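Local coordinates for protein GH127 beta-L-arabinofuranoside (Geobacillus stearothermophilus, PDB 4QK0) that probably hydrolyses beta-L-arabinofuranosidic linkages at the ends of arabinose-containing sugars, as a family GH127 beta-L-arabinofuranosidase, at residues Phe58-Glu64 with Leu108-Ala112; Lys81-Ala85 with Pro415-Arg419; Gln114-Tyr118 with Lys130-Asn134. All coordinates share one frame; numbering follows the deposited sequence. Where two conformers were deposited one is given.

Contact 1. Residues Phe58-Glu64 with Leu108-Ala112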
loop_
_atom_site.group_PDB
_atom_site.type_symbol
_atom_site.label_atom_id
_atom_site.label_comp_id
_atom_site.label_asym_id
_atom_site.label_seq_id
_atom_site.Cartn_x
_atom_site.Cartn_y
_atom_site.Cartn_z
ATOM N N PHE A 58 26.971 15.547 25.396
ATOM C CA PHE A 58 27.616 16.873 25.521
ATOM C C PHE A 58 28.546 16.915 26.719
ATOM O O PHE A 58 29.616 17.510 26.658
ATOM C CB PHE A 58 26.602 17.996 25.669
ATOM C CG PHE A 58 25.910 18.347 24.395
ATOM C CD1 PHE A 58 26.559 19.077 23.410
ATOM C CD2 PHE A 58 24.604 17.937 24.176
ATOM C CE1 PHE A 58 25.927 19.383 22.218
ATOM C CE2 PHE A 58 23.963 18.253 23.002
ATOM C CZ PHE A 58 24.620 18.953 22.013
ATOM N N ARG A 59 28.154 16.240 27.800
ATOM C CA ARG A 59 29.055 16.061 28.909
ATOM C C ARG A 59 30.347 15.419 28.482
ATOM O O ARG A 59 31.438 15.894 28.848
ATOM C CB ARG A 59 28.429 15.189 29.974
ATOM C CG ARG A 59 27.504 15.955 30.854
ATOM C CD ARG A 59 27.427 15.342 32.234
ATOM N NE ARG A 59 26.268 15.933 32.829
ATOM C CZ ARG A 59 25.037 15.448 32.715
ATOM N NH1 ARG A 59 24.803 14.298 32.082
ATOM N NH2 ARG A 59 24.045 16.126 33.262
ATOM N N ILE A 60 30.242 14.295 27.771
ATOM C CA ILE A 60 31.439 13.592 27.352
ATOM C C ILE A 60 32.253 14.526 26.497
ATOM O O ILE A 60 33.467 14.671 26.659
ATOM C CB ILE A 60 31.079 12.300 26.619
ATOM C CG1 ILE A 60 30.348 11.342 27.596
ATOM C CG2 ILE A 60 32.323 11.645 26.060
ATOM C CD1 ILE A 60 29.675 10.152 26.924
ATOM N N ALA A 61 31.583 15.204 25.587
ATOM C CA ALA A 61 32.295 16.073 24.652
ATOM C C ALA A 61 32.980 17.226 25.378
ATOM O O ALA A 61 33.953 17.731 24.896
ATOM C CB ALA A 61 31.332 16.605 23.578
ATOM N N ALA A 62 32.418 17.677 26.491
ATOM C CA ALA A 62 33.009 18.785 27.245
ATOM C C ALA A 62 34.104 18.271 28.148
ATOM O O ALA A 62 34.716 19.028 28.862
ATOM C CB ALA A 62 31.966 19.463 28.080
ATOM N N GLY A 63 34.363 16.971 28.106
ATOM C CA GLY A 63 35.368 16.366 28.990
ATOM C C GLY A 63 34.944 16.277 30.448
ATOM O O GLY A 63 35.787 16.267 31.320
ATOM N N GLU A 64 33.646 16.201 30.702
ATOM C CA GLU A 64 33.119 16.156 32.052
ATOM C C GLU A 64 32.512 14.804 32.357
ATOM O O GLU A 64 31.961 14.596 33.402
ATOM C CB GLU A 64 32.072 17.251 32.232
ATOM C CG GLU A 64 32.732 18.614 32.270
ATOM C CD GLU A 64 31.781 19.772 32.051
ATOM O OE1 GLU A 64 30.568 19.628 32.359
ATOM O OE2 GLU A 64 32.265 20.825 31.560
ATOM N N LEU A 108 26.956 24.188 29.318
ATOM C CA LEU A 108 27.487 22.900 28.890
ATOM C C LEU A 108 27.755 22.867 27.396
ATOM O O LEU A 108 28.830 22.463 26.950
ATOM C CB LEU A 108 26.543 21.780 29.287
ATOM C CG LEU A 108 26.902 20.392 28.776
ATOM C CD1 LEU A 108 28.263 19.958 29.253
ATOM C CD2 LEU A 108 25.845 19.402 29.263
ATOM N N LEU A 109 26.815 23.328 26.604
ATOM C CA LEU A 109 27.106 23.448 25.177
ATOM C C LEU A 109 28.361 24.281 24.943
ATOM O O LEU A 109 29.218 23.894 24.140
ATOM C CB LEU A 109 25.943 24.088 24.421
ATOM C CG LEU A 109 24.619 23.346 24.492
ATOM C CD1 LEU A 109 23.546 24.077 23.700
ATOM C CD2 LEU A 109 24.736 21.931 23.969
ATOM N N GLY A 110 28.442 25.444 25.616
ATOM C CA GLY A 110 29.626 26.320 25.509
ATOM C C GLY A 110 30.919 25.603 25.870
ATOM O O GLY A 110 31.937 25.784 25.200
ATOM N N ARG A 111 30.880 24.699 26.854
ATOM C CA ARG A 111 32.105 23.891 27.161
ATOM C C ARG A 111 32.349 22.756 26.196
ATOM O O ARG A 111 33.461 22.336 26.056
ATOM C CB ARG A 111 32.061 23.369 28.610
ATOM C CG ARG A 111 31.964 24.517 29.638
ATOM C CD ARG A 111 32.118 24.037 31.090
ATOM N NE ARG A 111 31.139 23.022 31.530
ATOM C CZ ARG A 111 29.901 23.278 31.966
ATOM N NH1 ARG A 111 29.443 24.516 32.039
ATOM N NH2 ARG A 111 29.096 22.290 32.309
ATOM N N ALA A 112 31.315 22.228 25.517
ATOM C CA ALA A 112 31.555 21.158 24.510
ATOM C C ALA A 112 32.051 21.740 23.208
ATOM O O ALA A 112 32.550 21.030 22.337
ATOM C CB ALA A 112 30.269 20.389 24.257
#
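F58 meets L109 through the face of its ring: methyl CD2 of L109 sits over that face, 3.4 Å from the ring centroid and 16° off the normal, a CH-pi contact displaced toward the CD1-CE1 side of the ring. A112 approaches the same ring from its edge, with CB 4.0 Å from F58 CD1, and at 4.0 Å the methyl CB of A61 also meets A112 CB. L108 fills the space next to these. Its CG stands anti to the backbone N (chi1 174°), which swings the two methyls across the end of helix 54-61; CD2 lies 3.9 Å from F58 CB, while CD1 meets A62 CB. A62 and A112 are the nearest backbone neighbours, their CA atoms 3.9 Å apart, and the small side chains of A61, A62 and A112 are consistent with so close an approach.

Beyond this apolar patch, the carboxylate of E64 meets the guanidinium of R111 nearly in one plane. R111 NH2 donates to the syn lone pair of E64 OE1 at 3.0 Å, and R111 NE reaches E64 OE2 at a modelled and doubtfully short 2.5 Å. The bend of the R111 chain at chi3 (-58°) brings NE and NH2 round to the acid. In the chain, E64 follows a Schellman motif: G63 has positive phi, E64 N bonds back to R59 O and G63 N to I60 O. Further out, D76 and V79 of helix 76-92 and L119 also touch F58, and R59 turns its charge to E56.

Chemically, helices 54-61 and 96-112 are joined by the F58 ring and a set of methyls on the inner side, while an exposed salt bridge, its firm bond R111 NH2 to E64 OE1, probably favours the ionised form of E64.

Contact 2. Residues Lys81-Ala85 with Pro415-Arg419; sequences KWLEA and PNLAR
E84 extends from helix 76-92 with CG anti to its backbone N and the rest of its chain stretched out, while R419 starts with CG set between N and the carbonyl carbon (chi1 68°) and then runs straight to NE. These torsions bring R419 NH1 to E84 OE1 at 2.7 Å, a salt bridge whose hydrogen bond is somewhat bent. The carboxylate and guanidinium planes stand 82° apart, so this is a single-nitrogen grip, met on the syn side of OE1 and somewhat out of the carboxylate plane. The second oxygen, OE2, is bonded to Y88 OH one turn further along the same helix.

Helices 76-92 and 413-422 run side by side in the same sense, their local axes 8.4 Å apart at an angle of 22°, consistent with two helices of the same layer in the (alpha/alpha)6 barrel expected from the six-hairpin clan. Alanines line the closest part. A85 CB rests 3.8 Å from R419 CA and 4.0 Å from A418 CB, and the backbones approach most nearly at A85 and R419. One turn earlier, K81 CB lies 3.9 Å from CB of P415, although that proline is poorly ordered.

From there the K81 chain stays extended and crosses N416 obliquely, and its NZ is bonded to Y142 OH on helix 140-158. That helix also brings H146 against both K81 and R419, and E149 against E84, so the buried charges lie between three helices. N416 also touches C335 of helix 334-350, a cysteine that is disulfide-linked to C412 in another structure of this protein but not in this one.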
loop_
_atom_site.group_PDB
_atom_site.type_symbol
_atom_site.label_atom_id
_atom_site.label_comp_id
_atom_site.label_asym_id
_atom_site.label_seq_id
_atom_site.Cartn_x
_atom_site.Cartn_y
_atom_site.Cartn_z
ATOM N N LYS A 81 15.838 21.408 20.127
ATOM C CA LYS A 81 14.393 21.621 20.007
ATOM C C LYS A 81 13.761 21.797 21.344
ATOM O O LYS A 81 12.773 22.552 21.474
ATOM C CB LYS A 81 13.705 20.474 19.258
ATOM C CG LYS A 81 14.064 20.409 17.775
ATOM C CD LYS A 81 13.656 19.049 17.193
ATOM C CE LYS A 81 13.965 18.958 15.721
ATOM N NZ LYS A 81 13.837 17.547 15.292
ATOM N N TRP A 82 14.289 21.088 22.353
ATOM C CA TRP A 82 13.746 21.241 23.705
ATOM C C TRP A 82 14.054 22.686 24.199
ATOM O O TRP A 82 13.152 23.388 24.695
ATOM C CB TRP A 82 14.307 20.156 24.650
ATOM C CG TRP A 82 13.819 20.198 26.060
ATOM C CD1 TRP A 82 12.727 19.552 26.571
ATOM C CD2 TRP A 82 14.375 20.948 27.143
ATOM N NE1 TRP A 82 12.577 19.867 27.898
ATOM C CE2 TRP A 82 13.585 20.698 28.275
ATOM C CE3 TRP A 82 15.480 21.778 27.275
ATOM C CZ2 TRP A 82 13.855 21.270 29.516
ATOM C CZ3 TRP A 82 15.762 22.322 28.524
ATOM C CH2 TRP A 82 14.952 22.066 29.619
ATOM N N LEU A 83 15.293 23.152 23.992
ATOM C CA LEU A 83 15.641 24.554 24.372
ATOM C C LEU A 83 14.770 25.595 23.664
ATOM O O LEU A 83 14.317 26.558 24.271
ATOM C CB LEU A 83 17.093 24.849 24.089
ATOM C CG LEU A 83 18.089 24.144 25.038
ATOM C CD1 LEU A 83 19.491 24.248 24.495
ATOM C CD2 LEU A 83 18.022 24.735 26.424
ATOM N N GLU A 84 14.485 25.361 22.393
ATOM C CA GLU A 84 13.691 26.293 21.632
ATOM C C GLU A 84 12.300 26.385 22.175
ATOM O O GLU A 84 11.742 27.489 22.351
ATOM C CB GLU A 84 13.676 25.948 20.140
ATOM C CG GLU A 84 13.013 27.066 19.318
ATOM C CD GLU A 84 12.740 26.722 17.852
ATOM O OE1 GLU A 84 13.334 25.761 17.349
ATOM O OE2 GLU A 84 11.945 27.448 17.203
ATOM N N ALA A 85 11.699 25.250 22.455
ATOM C CA ALA A 85 10.367 25.290 23.073
ATOM C C ALA A 85 10.373 25.972 24.450
ATOM O O ALA A 85 9.434 26.684 24.811
ATOM C CB ALA A 85 9.817 23.895 23.220
ATOM N N PRO A 415 9.135 17.220 20.993
ATOM C CA PRO A 415 9.747 18.567 21.135
ATOM C C PRO A 415 9.479 19.439 19.905
ATOM O O PRO A 415 9.553 20.704 19.993
ATOM C CB PRO A 415 11.256 18.276 21.293
ATOM C CG PRO A 415 11.476 16.962 20.621
ATOM C CD PRO A 415 10.171 16.190 20.741
ATOM N N ASN A 416 9.157 18.752 18.789
ATOM C CA ASN A 416 8.686 19.416 17.613
ATOM C C ASN A 416 7.314 20.010 17.844
ATOM O O ASN A 416 7.180 21.216 17.652
ATOM C CB ASN A 416 8.806 18.572 16.355
ATOM C CG ASN A 416 9.803 19.162 15.338
ATOM O OD1 ASN A 416 10.900 18.633 15.187
ATOM N ND2 ASN A 416 9.431 20.265 14.655
ATOM N N LEU A 417 6.291 19.259 18.252
ATOM C CA LEU A 417 4.983 19.913 18.492
ATOM C C LEU A 417 5.039 20.949 19.586
ATOM O O LEU A 417 4.405 21.965 19.498
ATOM C CB LEU A 417 3.891 18.963 18.879
ATOM C CG LEU A 417 2.910 18.541 17.794
ATOM C CD1 LEU A 417 2.003 17.477 18.402
ATOM C CD2 LEU A 417 2.068 19.680 17.233
ATOM N N ALA A 418 5.787 20.673 20.617
ATOM C CA ALA A 418 5.957 21.631 21.701
ATOM C C ALA A 418 6.424 22.995 21.193
ATOM O O ALA A 418 5.903 24.004 21.641
ATOM C CB ALA A 418 6.963 21.119 22.706
ATOM N N ARG A 419 7.438 23.032 20.319
ATOM C CA ARG A 419 7.977 24.334 19.901
ATOM C C ARG A 419 6.977 25.102 19.088
ATOM O O ARG A 419 6.894 26.314 19.246
ATOM C CB ARG A 419 9.323 24.243 19.212
ATOM C CG ARG A 419 9.343 23.586 17.858
ATOM C CD ARG A 419 10.777 23.562 17.348
ATOM N NE ARG A 419 10.857 22.967 16.032
ATOM C CZ ARG A 419 11.609 23.407 15.035
ATOM N NH1 ARG A 419 12.366 24.500 15.162
ATOM N NH2 ARG A 419 11.591 22.751 13.875
#

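Contact 3. Residues Gln114-Tyr118 with Lys130-Asn134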
loop_
_atom_site.group_PDB
_atom_site.type_symbol
_atom_site.label_atom_id
_atom_site.label_comp_id
_atom_site.label_asym_id
_atom_site.label_seq_id
_atom_site.Cartn_x
_atom_site.Cartn_y
_atom_site.Cartn_z
ATOM N N GLN A 114 34.208 23.281 20.314
ATOM C CA GLN A 114 35.621 23.278 19.963
ATOM C C GLN A 114 36.119 24.729 19.845
ATOM O O GLN A 114 35.341 25.642 19.661
ATOM C CB GLN A 114 35.843 22.475 18.670
ATOM C CG GLN A 114 35.664 20.959 18.877
ATOM C CD GLN A 114 35.898 20.144 17.609
ATOM O OE1 GLN A 114 36.511 20.618 16.653
ATOM N NE2 GLN A 114 35.385 18.890 17.587
ATOM N N PRO A 115 37.426 24.940 19.953
ATOM C CA PRO A 115 37.972 26.287 19.831
ATOM C C PRO A 115 37.636 26.983 18.511
ATOM O O PRO A 115 37.598 28.192 18.462
ATOM C CB PRO A 115 39.488 26.062 19.910
ATOM C CG PRO A 115 39.672 24.719 20.532
ATOM C CD PRO A 115 38.466 23.916 20.170
ATOM N N ASP A 116 37.469 26.237 17.422
ATOM C CA ASP A 116 37.187 26.904 16.143
ATOM C C ASP A 116 35.702 27.206 15.953
ATOM O O ASP A 116 35.353 27.813 14.969
ATOM C CB ASP A 116 37.744 26.109 14.952
ATOM C CG ASP A 116 37.120 24.718 14.812
ATOM O OD1 ASP A 116 36.125 24.447 15.495
ATOM O OD2 ASP A 116 37.650 23.923 13.999
ATOM N N GLY A 117 34.858 26.860 16.929
ATOM C CA GLY A 117 33.423 27.095 16.823
ATOM C C GLY A 117 32.534 25.849 16.542
ATOM O O GLY A 117 31.367 25.848 16.877
ATOM N N TYR A 118 33.121 24.773 16.057
ATOM C CA TYR A 118 32.413 23.499 15.840
ATOM C C TYR A 118 31.827 22.915 17.122
ATOM O O TYR A 118 32.514 22.803 18.135
ATOM C CB TYR A 118 33.372 22.507 15.221
ATOM C CG TYR A 118 32.728 21.264 14.701
ATOM C CD1 TYR A 118 32.016 21.279 13.498
ATOM C CD2 TYR A 118 32.948 20.030 15.323
ATOM C CE1 TYR A 118 31.455 20.112 12.971
ATOM C CE2 TYR A 118 32.402 18.862 14.815
ATOM C CZ TYR A 118 31.642 18.900 13.639
ATOM O OH TYR A 118 31.064 17.766 13.137
ATOM N N LYS A 130 36.676 13.381 11.564
ATOM C CA LYS A 130 35.931 12.976 10.345
ATOM C C LYS A 130 34.813 13.951 9.956
ATOM O O LYS A 130 33.993 13.636 9.086
ATOM C CB LYS A 130 35.341 11.574 10.541
ATOM C CG LYS A 130 36.238 10.424 10.116
ATOM C CD LYS A 130 37.710 10.767 10.184
ATOM C CE LYS A 130 38.608 9.569 9.897
ATOM N NZ LYS A 130 38.778 8.710 11.099
ATOM N N ARG A 131 34.818 15.150 10.549
ATOM C CA ARG A 131 33.811 16.130 10.294
ATOM C C ARG A 131 33.733 16.569 8.835
ATOM O O ARG A 131 34.692 16.509 8.063
ATOM C CB ARG A 131 33.921 17.326 11.222
ATOM C CG ARG A 131 35.170 18.193 11.060
ATOM C CD ARG A 131 35.261 19.187 12.201
ATOM N NE ARG A 131 36.446 20.011 12.062
ATOM C CZ ARG A 131 36.782 21.066 12.821
ATOM N NH1 ARG A 131 36.021 21.507 13.800
ATOM N NH2 ARG A 131 37.911 21.724 12.532
ATOM N N TRP A 132 32.516 16.893 8.448
ATOM C CA TRP A 132 32.239 17.362 7.102
ATOM C C TRP A 132 32.512 16.372 5.966
ATOM O O TRP A 132 32.675 16.786 4.836
ATOM C CB TRP A 132 33.044 18.647 6.818
ATOM C CG TRP A 132 32.996 19.773 7.861
ATOM C CD1 TRP A 132 34.066 20.474 8.341
ATOM C CD2 TRP A 132 31.827 20.351 8.468
ATOM N NE1 TRP A 132 33.635 21.472 9.225
ATOM C CE2 TRP A 132 32.265 21.419 9.304
ATOM C CE3 TRP A 132 30.456 20.081 8.393
ATOM C CZ2 TRP A 132 31.373 22.203 10.040
ATOM C CZ3 TRP A 132 29.564 20.861 9.140
ATOM C CH2 TRP A 132 30.030 21.902 9.966
HETATM N N MSE A 133 32.558 15.088 6.237
HETATM C CA MSE A 133 32.804 14.105 5.180
HETATM C C MSE A 133 31.531 13.395 4.726
HETATM O O MSE A 133 31.533 12.677 3.740
HETATM C CB MSE A 133 33.865 13.087 5.630
HETATM C CG MSE A 133 35.240 13.722 5.900
HETATM SE SE MSE A 133 36.118 14.517 4.315
HETATM C CE MSE A 133 36.169 16.441 4.683
ATOM N N ASN A 134 30.426 13.575 5.448
ATOM C CA ASN A 134 29.139 12.996 5.065
ATOM C C ASN A 134 27.972 13.896 5.418
ATOM O O ASN A 134 27.162 13.644 6.321
ATOM C CB ASN A 134 28.926 11.588 5.651
ATOM C CG ASN A 134 27.767 10.862 4.964
ATOM O OD1 ASN A 134 26.921 11.475 4.296
ATOM N ND2 ASN A 134 27.731 9.554 5.123
#
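R131 holds D116 with both of its terminal nitrogens on a single oxygen: NH2 reaches OD2 of D116 at 2.7 Å, nearly along the C-O axis, and NH1 meets the syn lone pair of the same OD2 at 2.9 Å. Carboxylate and guanidinium are almost coplanar, and the link from NH1 to OD1 is long and weak. OD1 has other work: it accepts the backbone N of Y118 at 3.1 Å, an Asx turn laid over the type I turn Q114-G117. The acid is therefore tied to its own loop by one oxygen and to the opposite loop by the other. With an alanine here, the R131 guanidinium would probably be left without its carboxylate mate, and Y118 N without its side-chain acceptor.

Y118 lies beneath the arm of that arginine. R131 CD sits 3.7 Å from the ring centroid of Y118, squarely over the face, whereas the guanidinium is turned nearly upright to the ring, giving an off-centre cation-pi contact, R131 CZ 4.9 Å from the Y118 centroid. The extended R131 chain, with chi3 at 180°, carries the charge past the ring to D116. The ring's edge in turn points at W132, in an offset edge-to-face pair with planes 76° apart; Y118 CE1 approaches W132 CZ2 to 3.6 Å. W132 takes positive phi as the third residue of the type II turn K130-M133.

E140, on helix 140-158, accepts from both Y118 OH and W132 N, fastening the two loops to that helix. Y173 of helix 162-177 packs on D116, Y118 and R131 and bonds W132 NE1. Helix 122-126 connects the loops along the chain, with T124 OG1 bonded to Q114 NE2.

How the contacts relate
All three contacts belong to the helical catalytic domain, but at different depths: the centre of contact 2 lies about 12 Å from the centre of the chain, those of contacts 1 and 3 about 31 and 30 Å. Helix 76-92 lies between helices 54-61 and 96-112 in sequence and joins contact 2 to contact 1, where L83 CD1 packs 4.1 Å from L109 CD1; their centres are 21 Å apart, and the segments of these two contacts alternate along the chain. Contact 3 follows directly on contact 1 in sequence, centres 15 Å apart. It is nested in the long loop closed by contact 2, yet nearest atoms of the two remain about 14 Å apart.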